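Local structure of RNA-dependent RNA Polymerase (6TZ0) at residues A[21-26]-A[848-853]; A[126-131]-A[346-351]. The protein catalyses RNA-templated synthesis of viral RNA, making plus strands in fully conservative transcription and probably complementary minus strands during genome replication. One frame throughout, in Å; residues are numbered along the deposited sequence.

Interaction 1: A[21-26]-A[848-853]; sequences ESFKEI and YPFERR
F23 and F850 make an edge-to-face aromatic pair, in which the edge of the F850 ring points at the face of F23. The planes stand at 62° and the ring centroids are 5.6 Å apart. F850 presents one corner, CE1, which sits 4.0 Å from F23 CE1. That corner lies over the rim of the F23 ring and not over its middle. With CG anti to the backbone N, chi1 -173°, the F23 ring is directed to the 848-853 loop, where one face meets F850 CE1. Both residues are buried, and they account for most of the 80 Å² buried between the segments.

Charge plays a looser part. E21 OE1 and E851 OE1 are 5.2 Å apart, not in contact, and as like charges they would probably repel weakly.

Other aromatic rings extend the cluster. F18 meets F23 edge-to-face, and Y900 and F902 do the same with F850. Backbone hydrogen bonds link F18 with P849 and E851 and hold the 848-853 loop beside the start of helix 20-35.

Between this N-terminal helix and the irregular loop that joins strands 827-831 and 867-868, the arrangement is a T-shaped pair within an aromatic cluster.

Interaction 2: A[126-131]-A[346-351]; sequences HAALDK and ATLTEL
L348 points its isobutyl group at A128 on one side of helix 121-134. Both methyls, CD1 and CD2, lie 3.8 Å from A128 O, so the fork of L348 straddles that oxygen. L348 CD1 also meets A128 CB at 3.9 Å, an apolar contact. L129 adds a looser one, with its CD2 4.5 Å from L348 CD1. One residue past the segment, L132 of helix 121-134 also touches L348, as well as T347 and L351. No hydrogen bond crosses between the segments, and A128, L129 and L348 are buried.

The carbonyl of A128 belongs to a regular helix, as the neighbouring bonds D130 N to H126 O and K131 N to A127 O indicate. L348 is the N-cap residue of helix 349-356. L348 O accepts L351 N at 3.0 Å in the first turn. The contact is therefore a helix start packed on the flank of another helix, between the N-terminal region and the central polymerase domain of this reovirus-type polymerase. In L348, chi1 -64° turns CG toward helix 121-134 and chi2 174° sets the two methyls about A128 O.

Further out, T347 OG1 is hydrogen-bonded to D102 O, which ties down the loop before the cap. On the polymerase side, T349 and E350 pack on Y622 of strand 620-624. L129 also touches Y81.

Overall arrangement
Near the N terminus, helix 20-35 carries one half of interaction 1. Helix 121-134 comes next and carries one half of interaction 2. After 214 intervening residues, 346-351 returns to that helix and closes interaction 2. The chain then runs on through the polymerase core, and only at 848-853 does it come back to helix 20-35 and close interaction 1, a loop of 821 residues. The shorter loop is nested wholly inside the longer one, and the two do not cross. Interaction 1 ties the beginning of the chain to the loop between strands 827-831 and 867-868. Interaction 2 ties the N-terminal region to the central polymerase domain. Their centres are about 50 Å apart and their nearest atoms about 32 Å.

Interaction 1: A[21-26]-A[848-853]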
# COMPACT_ATOMS: atom_id res chain seq x y z
N GLU A 21 12.69 29.90 41.90
CA GLU A 21 11.72 30.98 41.75
C GLU A 21 11.21 31.12 40.33
O GLU A 21 10.25 31.87 40.10
CB GLU A 21 12.32 32.32 42.19
CG GLU A 21 12.59 32.44 43.68
CD GLU A 21 13.94 31.89 44.10
OE1 GLU A 21 14.72 31.45 43.21
OE2 GLU A 21 14.24 31.89 45.31
N SER A 22 11.83 30.44 39.36
CA SER A 22 11.44 30.54 37.97
C SER A 22 10.70 29.31 37.46
O SER A 22 9.88 29.43 36.55
CB SER A 22 12.67 30.79 37.09
OG SER A 22 13.58 29.72 37.16
N PHE A 23 10.98 28.14 38.04
CA PHE A 23 10.35 26.91 37.58
C PHE A 23 8.90 26.84 38.05
O PHE A 23 8.02 26.40 37.29
CB PHE A 23 11.16 25.72 38.08
CG PHE A 23 10.70 24.39 37.55
CD1 PHE A 23 10.96 24.03 36.24
CD2 PHE A 23 10.05 23.49 38.37
CE1 PHE A 23 10.55 22.82 35.75
CE2 PHE A 23 9.64 22.27 37.89
CZ PHE A 23 9.90 21.93 36.58
N LYS A 24 8.64 27.28 39.28
CA LYS A 24 7.28 27.31 39.81
C LYS A 24 6.41 28.32 39.08
O LYS A 24 5.22 28.10 38.88
CB LYS A 24 7.33 27.63 41.31
CG LYS A 24 5.99 27.62 42.01
CD LYS A 24 6.17 27.84 43.50
CE LYS A 24 6.59 29.27 43.79
NZ LYS A 24 5.50 30.24 43.48
N GLU A 25 7.01 29.43 38.63
CA GLU A 25 6.28 30.46 37.90
C GLU A 25 5.83 29.96 36.53
O GLU A 25 4.67 30.18 36.13
CB GLU A 25 7.17 31.69 37.77
CG GLU A 25 6.50 32.90 37.20
CD GLU A 25 7.43 34.09 37.17
OE1 GLU A 25 8.62 33.93 37.52
OE2 GLU A 25 6.98 35.20 36.82
N ILE A 26 6.72 29.29 35.80
CA ILE A 26 6.37 28.69 34.52
C ILE A 26 5.35 27.57 34.71
O ILE A 26 4.42 27.42 33.90
CB ILE A 26 7.64 28.19 33.81
CG1 ILE A 26 8.54 29.38 33.47
CG2 ILE A 26 7.33 27.42 32.54
CD1 ILE A 26 7.89 30.37 32.54
N TYR A 848 16.36 22.21 30.48
CA TYR A 848 17.06 23.47 30.67
C TYR A 848 17.91 23.40 31.94
O TYR A 848 17.77 22.45 32.72
CB TYR A 848 16.03 24.60 30.73
CG TYR A 848 15.41 24.92 29.40
CD1 TYR A 848 16.01 25.83 28.54
CD2 TYR A 848 14.23 24.31 28.99
CE1 TYR A 848 15.46 26.12 27.32
CE2 TYR A 848 13.66 24.60 27.77
CZ TYR A 848 14.28 25.51 26.94
OH TYR A 848 13.73 25.81 25.73
N PRO A 849 18.84 24.34 32.15
CA PRO A 849 19.63 24.32 33.40
C PRO A 849 18.81 24.46 34.67
O PRO A 849 18.08 25.43 34.86
CB PRO A 849 20.57 25.52 33.22
CG PRO A 849 20.75 25.63 31.79
CD PRO A 849 19.45 25.26 31.17
N PHE A 850 18.92 23.45 35.53
CA PHE A 850 18.40 23.49 36.89
C PHE A 850 19.48 24.00 37.83
O PHE A 850 20.65 23.66 37.68
CB PHE A 850 17.93 22.11 37.34
CG PHE A 850 16.66 21.66 36.70
CD1 PHE A 850 15.43 22.06 37.20
CD2 PHE A 850 16.69 20.84 35.58
CE1 PHE A 850 14.26 21.64 36.61
CE2 PHE A 850 15.52 20.42 34.99
CZ PHE A 850 14.30 20.82 35.50
N GLU A 851 19.08 24.81 38.80
CA GLU A 851 20.05 25.34 39.75
C GLU A 851 20.28 24.36 40.88
O GLU A 851 19.33 23.76 41.40
CB GLU A 851 19.59 26.69 40.31
CG GLU A 851 20.65 27.39 41.14
CD GLU A 851 20.20 28.71 41.70
OE1 GLU A 851 19.02 29.07 41.49
OE2 GLU A 851 21.02 29.40 42.34
N ARG A 852 21.54 24.17 41.25
CA ARG A 852 21.91 23.34 42.38
C ARG A 852 21.83 24.17 43.66
O ARG A 852 21.39 25.32 43.66
CB ARG A 852 23.30 22.76 42.17
CG ARG A 852 23.44 21.87 40.96
CD ARG A 852 24.82 21.26 40.90
NE ARG A 852 25.01 20.41 39.73
CZ ARG A 852 25.55 20.83 38.59
NH1 ARG A 852 25.96 22.08 38.48
NH2 ARG A 852 25.69 20.00 37.57
N ARG A 853 22.27 23.59 44.77
CA ARG A 853 22.31 24.32 46.03
C ARG A 853 23.41 25.38 46.08
O ARG A 853 23.34 26.32 46.86
CB ARG A 853 22.49 23.35 47.20
CG ARG A 853 21.26 22.53 47.54
CD ARG A 853 21.34 21.98 48.95
NE ARG A 853 20.16 21.20 49.30
CZ ARG A 853 19.01 21.73 49.73
NH1 ARG A 853 18.89 23.04 49.85
NH2 ARG A 853 17.99 20.94 50.03

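Interaction 2: A[126-131]-A[346-351]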
# COMPACT_ATOMS: atom_id res chain seq x y z
N HIS A 126 -26.26 18.05 0.85
CA HIS A 126 -26.03 19.07 1.86
C HIS A 126 -25.63 18.49 3.21
O HIS A 126 -24.90 19.15 3.95
CB HIS A 126 -27.26 19.96 1.97
CG HIS A 126 -27.41 20.92 0.83
ND1 HIS A 126 -26.77 22.13 0.80
CD2 HIS A 126 -28.08 20.81 -0.34
CE1 HIS A 126 -27.07 22.75 -0.33
NE2 HIS A 126 -27.86 21.97 -1.04
N ALA A 127 -26.04 17.26 3.52
CA ALA A 127 -25.50 16.60 4.71
C ALA A 127 -24.01 16.30 4.55
O ALA A 127 -23.23 16.45 5.50
CB ALA A 127 -26.27 15.32 5.01
N ALA A 128 -23.60 15.92 3.34
CA ALA A 128 -22.18 15.69 3.10
C ALA A 128 -21.38 16.98 3.09
O ALA A 128 -20.22 16.98 3.52
CB ALA A 128 -22.00 14.94 1.79
N LEU A 129 -21.96 18.08 2.61
CA LEU A 129 -21.23 19.35 2.67
C LEU A 129 -21.15 19.89 4.09
O LEU A 129 -20.16 20.54 4.45
CB LEU A 129 -21.88 20.36 1.74
CG LEU A 129 -21.69 19.97 0.27
CD1 LEU A 129 -22.46 20.88 -0.63
CD2 LEU A 129 -20.22 19.98 -0.11
N ASP A 130 -22.17 19.61 4.92
CA ASP A 130 -22.07 19.87 6.35
C ASP A 130 -20.93 19.06 6.97
O ASP A 130 -20.16 19.58 7.79
CB ASP A 130 -23.40 19.53 7.03
CG ASP A 130 -23.48 20.03 8.47
OD1 ASP A 130 -22.57 20.72 8.95
OD2 ASP A 130 -24.48 19.72 9.15
N LYS A 131 -20.83 17.78 6.60
CA LYS A 131 -19.73 16.94 7.08
C LYS A 131 -18.38 17.46 6.59
O LYS A 131 -17.38 17.36 7.32
CB LYS A 131 -19.95 15.50 6.61
CG LYS A 131 -18.95 14.51 7.15
CD LYS A 131 -19.26 13.09 6.69
CE LYS A 131 -18.22 12.12 7.23
NZ LYS A 131 -18.49 10.71 6.84
N ALA A 346 -7.52 17.37 2.94
CA ALA A 346 -8.59 16.38 2.99
C ALA A 346 -9.95 17.02 2.77
O ALA A 346 -10.26 18.03 3.40
CB ALA A 346 -8.62 15.66 4.34
N THR A 347 -10.74 16.39 1.92
CA THR A 347 -12.17 16.68 1.77
C THR A 347 -12.90 15.37 1.51
O THR A 347 -12.40 14.28 1.81
CB THR A 347 -12.46 17.69 0.66
OG1 THR A 347 -11.72 17.36 -0.52
CG2 THR A 347 -12.23 19.11 1.12
N LEU A 348 -14.13 15.49 1.00
CA LEU A 348 -14.90 14.34 0.56
C LEU A 348 -14.19 13.63 -0.58
O LEU A 348 -13.74 14.26 -1.53
CB LEU A 348 -16.29 14.78 0.09
CG LEU A 348 -17.29 15.41 1.06
CD1 LEU A 348 -18.51 15.86 0.28
CD2 LEU A 348 -17.68 14.46 2.17
N THR A 349 -14.12 12.30 -0.49
CA THR A 349 -13.43 11.52 -1.51
C THR A 349 -14.19 11.45 -2.83
O THR A 349 -13.58 11.10 -3.85
CB THR A 349 -13.16 10.12 -0.98
OG1 THR A 349 -12.60 9.31 -2.02
CG2 THR A 349 -14.42 9.51 -0.49
N GLU A 350 -15.48 11.79 -2.84
CA GLU A 350 -16.19 11.92 -4.10
C GLU A 350 -15.67 13.11 -4.91
O GLU A 350 -15.80 13.13 -6.13
CB GLU A 350 -17.69 12.09 -3.87
CG GLU A 350 -18.39 10.94 -3.18
CD GLU A 350 -18.43 11.09 -1.67
OE1 GLU A 350 -17.88 12.08 -1.15
OE2 GLU A 350 -19.02 10.22 -0.99
N LEU A 351 -15.09 14.11 -4.24
CA LEU A 351 -14.57 15.27 -4.93
C LEU A 351 -13.17 15.05 -5.47
O LEU A 351 -12.83 15.59 -6.53
CB LEU A 351 -14.58 16.48 -4.00
CG LEU A 351 -15.94 17.05 -3.60
CD1 LEU A 351 -15.79 18.13 -2.56
CD2 LEU A 351 -16.66 17.59 -4.83